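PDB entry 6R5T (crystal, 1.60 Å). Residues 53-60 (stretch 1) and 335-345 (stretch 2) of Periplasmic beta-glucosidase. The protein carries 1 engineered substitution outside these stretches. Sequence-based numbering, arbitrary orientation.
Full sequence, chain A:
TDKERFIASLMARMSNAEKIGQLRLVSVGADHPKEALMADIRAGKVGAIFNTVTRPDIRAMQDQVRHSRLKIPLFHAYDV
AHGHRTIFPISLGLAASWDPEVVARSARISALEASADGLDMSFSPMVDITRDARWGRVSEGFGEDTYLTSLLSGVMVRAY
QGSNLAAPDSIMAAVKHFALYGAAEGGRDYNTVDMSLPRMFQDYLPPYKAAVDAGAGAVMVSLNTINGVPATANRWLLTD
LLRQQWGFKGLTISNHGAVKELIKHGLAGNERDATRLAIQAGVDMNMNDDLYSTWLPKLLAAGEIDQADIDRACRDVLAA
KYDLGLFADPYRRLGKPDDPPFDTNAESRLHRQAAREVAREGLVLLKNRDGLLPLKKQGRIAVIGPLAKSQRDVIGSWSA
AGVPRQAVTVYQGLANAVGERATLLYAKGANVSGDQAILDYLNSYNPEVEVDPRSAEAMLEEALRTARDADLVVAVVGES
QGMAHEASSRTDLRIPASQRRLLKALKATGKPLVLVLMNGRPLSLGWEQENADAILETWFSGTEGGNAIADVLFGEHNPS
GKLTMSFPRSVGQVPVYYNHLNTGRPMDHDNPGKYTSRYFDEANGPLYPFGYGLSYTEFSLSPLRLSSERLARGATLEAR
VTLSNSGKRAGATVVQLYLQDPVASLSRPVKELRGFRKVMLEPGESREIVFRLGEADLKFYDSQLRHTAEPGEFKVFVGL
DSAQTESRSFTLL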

# COMPACT_ATOMS: atom_id res chain seq x y z
N VAL A 53 0.37 12.58 -37.05
CA VAL A 53 -1.06 12.83 -36.72
C VAL A 53 -1.76 13.83 -37.65
O VAL A 53 -2.82 14.34 -37.25
N THR A 54 -1.18 14.17 -38.78
CA THR A 54 -1.86 15.08 -39.73
C THR A 54 -1.99 14.39 -41.09
O THR A 54 -1.14 13.56 -41.41
N ARG A 55 -3.01 14.76 -41.81
CA ARG A 55 -3.30 14.11 -43.12
C ARG A 55 -2.08 14.17 -44.03
O ARG A 55 -1.67 13.15 -44.58
N PRO A 56 -1.44 15.34 -44.27
CA PRO A 56 -0.28 15.36 -45.17
C PRO A 56 0.87 14.46 -44.72
O PRO A 56 1.55 13.85 -45.55
N ASP A 57 1.13 14.40 -43.43
CA ASP A 57 2.27 13.62 -42.88
C ASP A 57 1.96 12.12 -42.95
O ASP A 57 2.87 11.35 -43.35
N ILE A 58 0.72 11.77 -42.66
CA ILE A 58 0.29 10.35 -42.75
C ILE A 58 0.25 9.92 -44.23
O ILE A 58 0.71 8.80 -44.55
N ARG A 59 -0.31 10.76 -45.10
CA ARG A 59 -0.32 10.41 -46.55
C ARG A 59 1.11 10.16 -47.01
O ARG A 59 1.33 9.21 -47.83
N ALA A 60 2.08 11.00 -46.63
CA ALA A 60 3.50 10.89 -47.06
C ALA A 60 4.08 9.53 -46.65
O ALA A 60 4.78 8.87 -47.46
N GLY A 335 -8.67 11.10 -47.45
CA GLY A 335 -9.36 11.81 -48.55
C GLY A 335 -8.78 11.44 -49.91
O GLY A 335 -8.11 10.36 -50.01
N LYS A 336 -8.95 12.33 -50.88
CA LYS A 336 -8.48 12.18 -52.29
C LYS A 336 -7.18 12.94 -52.51
O LYS A 336 -6.96 13.97 -51.87
N PRO A 337 -6.31 12.51 -53.46
CA PRO A 337 -4.97 13.08 -53.62
C PRO A 337 -4.94 14.57 -54.00
O PRO A 337 -3.91 15.22 -53.79
N ASP A 338 -6.06 15.06 -54.54
CA ASP A 338 -6.23 16.44 -55.06
C ASP A 338 -7.32 17.14 -54.25
O ASP A 338 -7.83 18.18 -54.69
N ASP A 339 -7.66 16.63 -53.06
CA ASP A 339 -8.43 17.45 -52.09
C ASP A 339 -7.55 18.66 -51.81
O ASP A 339 -6.32 18.55 -51.76
N PRO A 340 -8.12 19.86 -51.67
CA PRO A 340 -7.27 21.03 -51.45
C PRO A 340 -6.63 20.90 -50.08
O PRO A 340 -7.18 20.23 -49.21
N PRO A 341 -5.44 21.51 -49.86
CA PRO A 341 -4.80 21.50 -48.55
C PRO A 341 -5.70 22.32 -47.61
O PRO A 341 -6.56 23.06 -48.10
N PHE A 342 -5.53 22.13 -46.29
CA PHE A 342 -6.39 22.80 -45.29
C PHE A 342 -5.59 22.99 -44.02
O PHE A 342 -4.49 22.41 -43.86
N ASP A 343 -6.15 23.81 -43.12
CA ASP A 343 -5.52 24.07 -41.81
C ASP A 343 -6.02 22.98 -40.85
O ASP A 343 -7.24 22.90 -40.61
N THR A 344 -5.13 22.09 -40.45
CA THR A 344 -5.47 20.98 -39.53
C THR A 344 -6.13 21.57 -38.27
O THR A 344 -7.09 20.96 -37.76
N ASN A 345 -5.71 22.74 -37.85
CA ASN A 345 -6.16 23.33 -36.57
C ASN A 345 -7.24 24.38 -36.79
O ASN A 345 -7.51 25.17 -35.85

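Which side chains of the helix reach the facing loop? Stretch 1 enters a helix at Arg55, and two residues one turn apart, Arg55 and Arg59, point their CA-to-CB bonds toward stretch 2 and supply most of the helix side of the contact. Ile58 and Asp57 lie out of reach, and Pro56 points its CA-to-CB bond toward the loop but makes no contact with it. Stretch 2 has no regular helix or strand; a type I turn from Lys336 to Asp339 lies toward one end, and Thr344 sits near the helix start.

How does Arg55 cross the gap? Its chi1 and chi2 are both t, which extends the chain away from the helix, and chi3 then turns to m (-75°) to set the direction of the guanidinium. Arg55 NH1 donates to Asp339 OD2 at 3.3 Å, a hydrogen bond that is part of a salt bridge. Phe342 CE1 lies over one face of the guanidinium, and Gly335 N over the opposite face, 3.6 Å from Arg55 NH2. The CA-to-CB bond of Phe342 points sideways, but chi1 in p carries the end of the ring nearer, so that its edge meets the aliphatic part of the arginine, with Phe342 CE1 3.7 Å from Arg55 CD.

What holds Asp339 and Gly335 in place for this arginine? With chi1 in m, Asp339 folds its carboxylate back over its own turn, where Asp339 OD2 accepts a hydrogen bond from Lys336 N at 2.8 Å; the same oxygen therefore serves both the turn and Arg55 NH1. The turn is also closed by the backbone, Asp339 N donating to Lys336 O at 3.0 Å. Gly335 has a positive phi of 62°, which by itself favours glycine, and there is no room for a side chain: an ideal CB on Gly335 would clash with Arg55 NH1 at 2.6 Å and with Asp339 OD2 at 2.3 Å.

How does Arg59 take a different path from Arg55? Its chi1 is m rather than t, chi2 is again t, chi3 turns the other way to p (79°), and chi4 is 89° against -163° in Arg55. Arg59 NH1 lies 3.3 Å from Gly335 O, a weak hydrogen bond made at the guanidinium edge, while Pro337 CA covers one face, 3.7 Å from Arg59 NH2. Pro337 points away overall, yet Pro337 CB still comes within 3.9 Å of Arg59 NH2.

What fills the space where the side chains do not meet directly? Thr54, the N-cap residue, has chi1 in p and makes a weak hydrogen bond from Thr54 OG1 to Asp57 OD2 at 2.9 Å; Thr54 CB lies 4.1 Å from Thr344 OG1. Thr344, chi1 m, points toward the helix, and water 1 links Thr344 OG1 (2.9 Å) to Arg55 N, which donates to the water at 2.9 Å. Water 2 accepts from Arg55 NH1 at 3.1 Å and donates to Pro340 O at 2.9 Å, giving that nitrogen a second tie to the loop.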

# COMPACT_ATOMS: atom_id res chain seq x y z
CB VAL A 53 -1.19 13.31 -35.26
CG1 VAL A 53 -0.59 12.26 -34.33
CG2 VAL A 53 -0.54 14.65 -35.07
CB THR A 54 -1.17 16.43 -39.88
OG1 THR A 54 0.01 16.23 -40.66
CG2 THR A 54 -0.80 17.05 -38.55
CB ARG A 55 -4.52 14.72 -43.81
CG ARG A 55 -4.61 14.21 -45.24
CD ARG A 55 -5.66 14.98 -45.99
NE ARG A 55 -6.99 14.56 -45.61
CZ ARG A 55 -8.09 14.82 -46.32
NH1 ARG A 55 -8.02 15.49 -47.47
NH2 ARG A 55 -9.24 14.35 -45.90
CB PRO A 56 0.15 16.83 -45.28
CG PRO A 56 -0.81 17.62 -44.41
CD PRO A 56 -1.89 16.69 -43.88
CB ASP A 57 2.52 13.98 -41.43
CG ASP A 57 3.06 15.37 -41.22
OD1 ASP A 57 3.72 15.87 -42.15
OD2 ASP A 57 2.84 15.90 -40.10
CB ILE A 58 -1.04 10.12 -42.03
CG1 ILE A 58 -0.87 10.33 -40.52
CG2 ILE A 58 -1.56 8.72 -42.36
CD1 ILE A 58 -2.18 10.23 -39.73
CB ARG A 59 -0.93 11.57 -47.35
CG ARG A 59 -2.44 11.65 -47.40
CD ARG A 59 -2.87 12.62 -48.52
NE ARG A 59 -2.75 11.89 -49.78
CZ ARG A 59 -3.70 11.15 -50.34
NH1 ARG A 59 -4.93 11.10 -49.85
NH2 ARG A 59 -3.43 10.52 -51.46
CB ALA A 60 4.30 12.04 -46.51
CB LYS A 336 -9.49 12.74 -53.30
CG LYS A 336 -10.96 12.41 -53.06
CD LYS A 336 -11.38 11.05 -53.56
CE LYS A 336 -11.73 10.06 -52.47
NZ LYS A 336 -12.49 8.91 -53.01
CB PRO A 337 -4.35 12.27 -54.77
CG PRO A 337 -5.21 11.02 -54.85
CD PRO A 337 -6.60 11.46 -54.45
CB ASP A 338 -6.59 16.42 -56.55
CG ASP A 338 -7.65 15.40 -56.90
OD1 ASP A 338 -8.32 14.87 -55.95
OD2 ASP A 338 -7.78 15.10 -58.11
CB ASP A 339 -8.77 16.73 -50.77
CG ASP A 339 -9.88 15.69 -50.88
OD1 ASP A 339 -10.68 15.80 -51.82
OD2 ASP A 339 -9.93 14.77 -50.01
CB PRO A 340 -8.21 22.23 -51.55
CG PRO A 340 -9.63 21.64 -51.54
CD PRO A 340 -9.56 20.14 -51.71
CB PRO A 341 -3.44 22.18 -48.73
CG PRO A 341 -3.27 22.28 -50.24
CD PRO A 341 -4.66 22.29 -50.83
CB PHE A 342 -7.69 22.01 -45.06
CG PHE A 342 -7.47 20.61 -44.54
CD1 PHE A 342 -7.17 19.56 -45.40
CD2 PHE A 342 -7.53 20.34 -43.18
CE1 PHE A 342 -6.96 18.27 -44.92
CE2 PHE A 342 -7.32 19.06 -42.69
CZ PHE A 342 -7.03 18.02 -43.55
CB ASP A 343 -5.84 25.48 -41.32
CG ASP A 343 -5.30 25.80 -39.93
OD1 ASP A 343 -4.45 25.01 -39.41
OD2 ASP A 343 -5.73 26.83 -39.38
CB THR A 344 -4.25 20.12 -39.22
OG1 THR A 344 -3.97 19.36 -40.40
CG2 THR A 344 -4.52 19.16 -38.08
CB ASN A 345 -4.97 23.88 -35.82
CG ASN A 345 -4.02 22.80 -35.40
OD1 ASN A 345 -2.83 22.84 -35.76
ND2 ASN A 345 -4.53 21.81 -34.67
O HOH W 1 -4.92 16.70 -40.80
O HOH W 2 -6.02 17.73 -48.38